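Local coordinates for protein B (Streptococcus agalactiae, PDB 5H6I) that permeabilises membranes as a secreted pore-forming toxin, the CAMP factor, and also binds the constant region of IgG, at residues A[79-84]-A[93-98]; A[183-188]-A[232-237]. All coordinates share one frame; numbering follows the deposited sequence.

Interaction 1. Residues A[79-84]-A[93-98]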
loop_
_atom_site.group_PDB
_atom_site.type_symbol
_atom_site.label_atom_id
_atom_site.label_comp_id
_atom_site.label_asym_id
_atom_site.label_seq_id
_atom_site.Cartn_x
_atom_site.Cartn_y
_atom_site.Cartn_z
ATOM N N LYS A 79 -10.457 16.662 8.710
ATOM C CA LYS A 79 -11.382 17.438 7.888
ATOM C C LYS A 79 -12.552 17.946 8.718
ATOM O O LYS A 79 -12.954 19.110 8.603
ATOM C CB LYS A 79 -11.884 16.589 6.720
ATOM C CG LYS A 79 -11.012 16.638 5.479
ATOM C CD LYS A 79 -11.767 16.122 4.265
ATOM C CE LYS A 79 -11.080 14.907 3.660
ATOM N NZ LYS A 79 -11.930 14.236 2.638
ATOM N N THR A 80 -13.117 17.078 9.561
ATOM C CA THR A 80 -14.224 17.490 10.418
ATOM C C THR A 80 -13.786 18.570 11.399
ATOM O O THR A 80 -14.552 19.492 11.702
ATOM C CB THR A 80 -14.789 16.278 11.161
ATOM O OG1 THR A 80 -15.110 15.247 10.219
ATOM C CG2 THR A 80 -16.045 16.656 11.932
ATOM N N SER A 81 -12.550 18.481 11.896
ATOM C CA SER A 81 -12.047 19.509 12.803
ATOM C C SER A 81 -11.829 20.829 12.074
ATOM O O SER A 81 -12.152 21.898 12.606
ATOM C CB SER A 81 -10.752 19.039 13.462
ATOM O OG SER A 81 -10.315 19.969 14.437
ATOM N N LEU A 82 -11.278 20.775 10.859
ATOM C CA LEU A 82 -11.102 21.991 10.072
ATOM C C LEU A 82 -12.445 22.606 9.703
ATOM O O LEU A 82 -12.617 23.829 9.764
ATOM C CB LEU A 82 -10.296 21.685 8.809
ATOM C CG LEU A 82 -8.774 21.620 8.938
ATOM C CD1 LEU A 82 -8.140 21.387 7.576
ATOM C CD2 LEU A 82 -8.231 22.888 9.577
ATOM N N ARG A 83 -13.410 21.768 9.318
ATOM C CA ARG A 83 -14.714 22.272 8.905
ATOM C C ARG A 83 -15.522 22.785 10.091
ATOM O O ARG A 83 -16.319 23.717 9.939
ATOM C CB ARG A 83 -15.477 21.176 8.162
ATOM C CG ARG A 83 -16.805 21.609 7.574
ATOM C CD ARG A 83 -17.961 20.986 8.334
ATOM N NE ARG A 83 -19.197 21.741 8.162
ATOM C CZ ARG A 83 -20.408 21.198 8.193
ATOM N NH1 ARG A 83 -20.545 19.894 8.394
ATOM N NH2 ARG A 83 -21.483 21.954 8.025
ATOM N N ALA A 84 -15.332 22.196 11.275
ATOM C CA ALA A 84 -16.046 22.673 12.455
ATOM C C ALA A 84 -15.535 24.033 12.909
ATOM O O ALA A 84 -16.305 24.834 13.452
ATOM C CB ALA A 84 -15.928 21.657 13.591
ATOM N N ASN A 93 -1.374 25.565 13.722
ATOM C CA ASN A 93 -0.063 24.932 13.822
ATOM C C ASN A 93 -0.190 23.430 14.044
ATOM O O ASN A 93 0.391 22.632 13.300
ATOM C CB ASN A 93 0.745 25.576 14.949
ATOM C CG ASN A 93 2.118 24.951 15.109
ATOM O OD1 ASN A 93 2.964 25.047 14.220
ATOM N ND2 ASN A 93 2.344 24.304 16.246
ATOM N N SER A 94 -0.945 23.026 15.070
ATOM C CA SER A 94 -1.090 21.604 15.361
ATOM C C SER A 94 -1.837 20.882 14.247
ATOM O O SER A 94 -1.496 19.747 13.898
ATOM C CB SER A 94 -1.805 21.411 16.698
ATOM O OG SER A 94 -3.210 21.375 16.524
ATOM N N ILE A 95 -2.856 21.527 13.673
ATOM C CA ILE A 95 -3.617 20.894 12.600
ATOM C C ILE A 95 -2.752 20.712 11.358
ATOM O O ILE A 95 -2.980 19.790 10.565
ATOM C CB ILE A 95 -4.892 21.708 12.295
ATOM C CG1 ILE A 95 -5.987 20.803 11.730
ATOM C CG2 ILE A 95 -4.599 22.853 11.338
ATOM C CD1 ILE A 95 -6.575 19.852 12.745
ATOM N N GLY A 96 -1.744 21.563 11.174
ATOM C CA GLY A 96 -0.887 21.478 10.008
ATOM C C GLY A 96 0.176 20.409 10.143
ATOM O O GLY A 96 0.501 19.721 9.171
ATOM N N SER A 97 0.724 20.263 11.352
ATOM C CA SER A 97 1.721 19.226 11.591
ATOM C C SER A 97 1.126 17.832 11.443
ATOM O O SER A 97 1.840 16.891 11.083
ATOM C CB SER A 97 2.334 19.400 12.981
ATOM O OG SER A 97 2.771 20.733 13.180
ATOM N N ARG A 98 -0.172 17.681 11.715
ATOM C CA ARG A 98 -0.824 16.392 11.517
ATOM C C ARG A 98 -1.086 16.124 10.040
ATOM O O ARG A 98 -0.976 14.980 9.585
ATOM C CB ARG A 98 -2.128 16.338 12.314
ATOM C CG ARG A 98 -1.941 16.584 13.800
ATOM C CD ARG A 98 -3.268 16.689 14.533
ATOM N NE ARG A 98 -3.078 17.017 15.943
ATOM C CZ ARG A 98 -2.795 16.125 16.886
ATOM N NH1 ARG A 98 -2.670 14.842 16.571
ATOM N NH2 ARG A 98 -2.637 16.512 18.145
#
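The carbonyl oxygen of Asn93 is gripped twice by Ser97, in the first turn of helix 93-115, which brings Ile95 against Leu82 and Ser81 near the end of helix 65-84. Ser97 N reaches Asn93 O at 3.1 Å as part of the regular helical pattern. Ser97 OG adds a second bond to Asn93 O at 3.0 Å, arriving from above the carbonyl plane, 36° out of it. The Ser97 hydroxyl thus bonds within its own helix, away from Leu82 and Ser81.

Across the gap the contact is almost wholly aliphatic. Its centre is Leu82 CD2, which lies 3.7 Å from Ile95 CG1. The same methyl also meets the branch methyl, with Leu82 CD2 at 4.0 Å from Ile95 CG2, so that one leucine carbon sits against both arms of the isoleucine. The two side chains cross obliquely. Ile95 points at the facing helix, and its CG1 stands anti to the backbone N (chi1 -153°), which carries that branch to Leu82; the turn about the next bond leaves CD1 beside Ser81. There Ile95 CD1 lies 4.1 Å from Ser81 OG, a loose van der Waals contact at the margin. Leu82 leaves its helix at a slant, but its end turns inward to reach Ile95.

Met41 of helix 35-58 touches both Leu82 and Ile95, and Leu45 of that helix also packs on Leu82. Tyr90 and Leu92, from the loop joining the two helices, pack on Leu82 as well. The consecutive helices thus meet near their short connection in the N-terminal helical part, within the region that binds the IgG constant region.

With CA atoms of Leu82 and Ile95 still 8.0 Å apart, the two helices meet here through branched side chains; the attraction is dispersive and hydrophobic, between two buried residues.

Interaction 2. Residues A[183-188]-A[232-237]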
loop_
_atom_site.group_PDB
_atom_site.type_symbol
_atom_site.label_atom_id
_atom_site.label_comp_id
_atom_site.label_asym_id
_atom_site.label_seq_id
_atom_site.Cartn_x
_atom_site.Cartn_y
_atom_site.Cartn_z
ATOM N N ASP A 183 0.058 -11.550 -7.973
ATOM C CA ASP A 183 -1.276 -10.959 -7.960
ATOM C C ASP A 183 -1.440 -9.949 -9.088
ATOM O O ASP A 183 -2.469 -9.932 -9.772
ATOM C CB ASP A 183 -1.544 -10.302 -6.606
ATOM C CG ASP A 183 -3.015 -10.014 -6.378
ATOM O OD1 ASP A 183 -3.560 -9.119 -7.056
ATOM O OD2 ASP A 183 -3.625 -10.685 -5.520
ATOM N N LYS A 184 -0.433 -9.097 -9.296
ATOM C CA LYS A 184 -0.497 -8.139 -10.394
ATOM C C LYS A 184 -0.417 -8.832 -11.747
ATOM O O LYS A 184 -0.998 -8.348 -12.724
ATOM C CB LYS A 184 0.625 -7.109 -10.258
ATOM C CG LYS A 184 0.180 -5.674 -10.484
ATOM C CD LYS A 184 -0.871 -5.254 -9.469
ATOM C CE LYS A 184 -1.133 -3.757 -9.531
ATOM N NZ LYS A 184 -1.628 -3.333 -10.871
ATOM N N GLU A 185 0.291 -9.962 -11.825
ATOM C CA GLU A 185 0.379 -10.690 -13.085
ATOM C C GLU A 185 -0.934 -11.382 -13.426
ATOM O O GLU A 185 -1.266 -11.532 -14.608
ATOM C CB GLU A 185 1.518 -11.707 -13.029
ATOM C CG GLU A 185 1.957 -12.222 -14.392
ATOM C CD GLU A 185 2.449 -11.113 -15.305
ATOM O OE1 GLU A 185 3.079 -10.158 -14.801
ATOM O OE2 GLU A 185 2.205 -11.196 -16.527
ATOM N N ILE A 186 -1.690 -11.810 -12.413
ATOM C CA ILE A 186 -2.987 -12.429 -12.665
ATOM C C ILE A 186 -3.955 -11.411 -13.254
ATOM O O ILE A 186 -4.670 -11.700 -14.221
ATOM C CB ILE A 186 -3.537 -13.056 -11.371
ATOM C CG1 ILE A 186 -2.730 -14.301 -11.000
ATOM C CG2 ILE A 186 -5.014 -13.393 -11.520
ATOM C CD1 ILE A 186 -3.135 -14.921 -9.682
ATOM N N TRP A 187 -3.989 -10.202 -12.690
ATOM C CA TRP A 187 -4.887 -9.173 -13.202
ATOM C C TRP A 187 -4.404 -8.617 -14.535
ATOM O O TRP A 187 -5.215 -8.133 -15.332
ATOM C CB TRP A 187 -5.041 -8.054 -12.175
ATOM C CG TRP A 187 -5.800 -8.475 -10.954
ATOM C CD1 TRP A 187 -5.299 -8.652 -9.698
ATOM C CD2 TRP A 187 -7.198 -8.777 -10.875
ATOM N NE1 TRP A 187 -6.299 -9.045 -8.840
ATOM C CE2 TRP A 187 -7.475 -9.128 -9.539
ATOM C CE3 TRP A 187 -8.244 -8.783 -11.804
ATOM C CZ2 TRP A 187 -8.753 -9.481 -9.109
ATOM C CZ3 TRP A 187 -9.512 -9.135 -11.375
ATOM C CH2 TRP A 187 -9.755 -9.477 -10.040
ATOM N N ASN A 188 -3.096 -8.673 -14.795
ATOM C CA ASN A 188 -2.590 -8.256 -16.099
ATOM C C ASN A 188 -2.959 -9.268 -17.174
ATOM O O ASN A 188 -3.245 -8.893 -18.318
ATOM C CB ASN A 188 -1.075 -8.062 -16.040
ATOM C CG ASN A 188 -0.683 -6.723 -15.451
ATOM O OD1 ASN A 188 -1.414 -5.740 -15.571
ATOM N ND2 ASN A 188 0.477 -6.678 -14.807
ATOM N N GLN A 232 8.289 -19.034 -10.791
ATOM C CA GLN A 232 7.970 -19.931 -11.899
ATOM C C GLN A 232 6.499 -19.834 -12.284
ATOM O O GLN A 232 6.153 -19.939 -13.467
ATOM C CB GLN A 232 8.334 -21.371 -11.538
ATOM C CG GLN A 232 9.669 -21.520 -10.828
ATOM C CD GLN A 232 9.972 -22.956 -10.449
ATOM O OE1 GLN A 232 10.687 -23.661 -11.161
ATOM N NE2 GLN A 232 9.423 -23.400 -9.323
ATOM N N GLU A 233 5.618 -19.636 -11.300
ATOM C CA GLU A 233 4.200 -19.476 -11.608
ATOM C C GLU A 233 3.946 -18.219 -12.430
ATOM O O GLU A 233 3.045 -18.204 -13.276
ATOM C CB GLU A 233 3.381 -19.444 -10.318
ATOM C CG GLU A 233 1.880 -19.577 -10.532
ATOM C CD GLU A 233 1.505 -20.878 -11.211
ATOM O OE1 GLU A 233 2.150 -21.908 -10.922
ATOM O OE2 GLU A 233 0.566 -20.872 -12.036
ATOM N N ILE A 234 4.726 -17.161 -12.198
ATOM C CA ILE A 234 4.594 -15.952 -13.006
ATOM C C ILE A 234 5.004 -16.229 -14.445
ATOM O O ILE A 234 4.354 -15.769 -15.392
ATOM C CB ILE A 234 5.418 -14.808 -12.384
ATOM C CG1 ILE A 234 4.765 -14.322 -11.085
ATOM C CG2 ILE A 234 5.581 -13.661 -13.370
ATOM C CD1 ILE A 234 5.499 -13.168 -10.426
ATOM N N VAL A 235 6.077 -17.000 -14.637
ATOM C CA VAL A 235 6.541 -17.330 -15.980
ATOM C C VAL A 235 5.598 -18.325 -16.647
ATOM O O VAL A 235 5.326 -18.235 -17.851
ATOM C CB VAL A 235 7.987 -17.860 -15.922
ATOM C CG1 VAL A 235 8.264 -18.818 -17.072
ATOM C CG2 VAL A 235 8.980 -16.705 -15.923
ATOM N N THR A 236 5.084 -19.287 -15.878
ATOM C CA THR A 236 4.132 -20.248 -16.429
ATOM C C THR A 236 2.860 -19.557 -16.899
ATOM O O THR A 236 2.345 -19.855 -17.984
ATOM C CB THR A 236 3.804 -21.321 -15.391
ATOM O OG1 THR A 236 5.007 -22.001 -15.014
ATOM C CG2 THR A 236 2.811 -22.325 -15.958
ATOM N N LEU A 237 2.339 -18.624 -16.098
ATOM C CA LEU A 237 1.150 -17.888 -16.508
ATOM C C LEU A 237 1.449 -16.975 -17.691
ATOM O O LEU A 237 0.618 -16.827 -18.594
ATOM C CB LEU A 237 0.592 -17.086 -15.332
ATOM C CG LEU A 237 -0.696 -16.306 -15.607
ATOM C CD1 LEU A 237 -1.832 -17.251 -15.976
ATOM C CD2 LEU A 237 -1.078 -15.451 -14.411
#
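A bundle of three helices forms the C-terminal part of the protein, and this contact joins its first and last members, helix 179-196 and helix 227-245. The two segments run nearly parallel, at 8° between their directions, with axes 10.2 Å apart.

Two pairs of side chains carry the contact, each crossing at about a right angle. In the first, the aliphatic part of Glu185 does the touching: Glu185 CG lies 4.0 Å from the branch methyl Ile234 CG2. The glutamate chain bends at chi2 (60°), which turns its carboxylate aside from that methyl; Glu185 OE2 has a weak hydrogen bond with Gln238 NE2, one residue beyond the segment. In the second pair, Leu237 points at the other helix and its CD2 meets Ile186 CG1 at 4.0 Å. The same methyl rests on the backbone, with Leu237 CD2 3.9 Å from Glu185 O, an oxygen that also accepts a hydrogen bond from Thr189 OG1. Leu237 CD2 thus touches two successive residues of helix 179-196, one through its backbone oxygen and the other through its side chain.

Burial is uneven, since Ile186 and Leu237 are enclosed while Glu185 and Ile234 keep some exposure. Ile186 also packs on Val217 and Gln220, so that helix 203-220 lies against the Ile186 side of the contact, and Glu233 OE2 is hydrogen-bonded to His215 ND1 of that same helix.

How the interactions relate
Interactions 1 and 2 lie on opposite sides of the chain's centre, their own centres about 43 Å apart, and share no helix. Interaction 1 joins two helices consecutive in the sequence, linked by a short loop, in the N-terminal part; interaction 2 pairs the first and third helices of the C-terminal bundle, with a whole helix between them in sequence. Both rest on aliphatic contacts between helices. In 79-84 with 93-98 the buried pair is leucine and isoleucine, with a serine at its margin. In 183-188 with 232-237 a similar buried pair is joined by the carbon chain of a glutamate on the more exposed side.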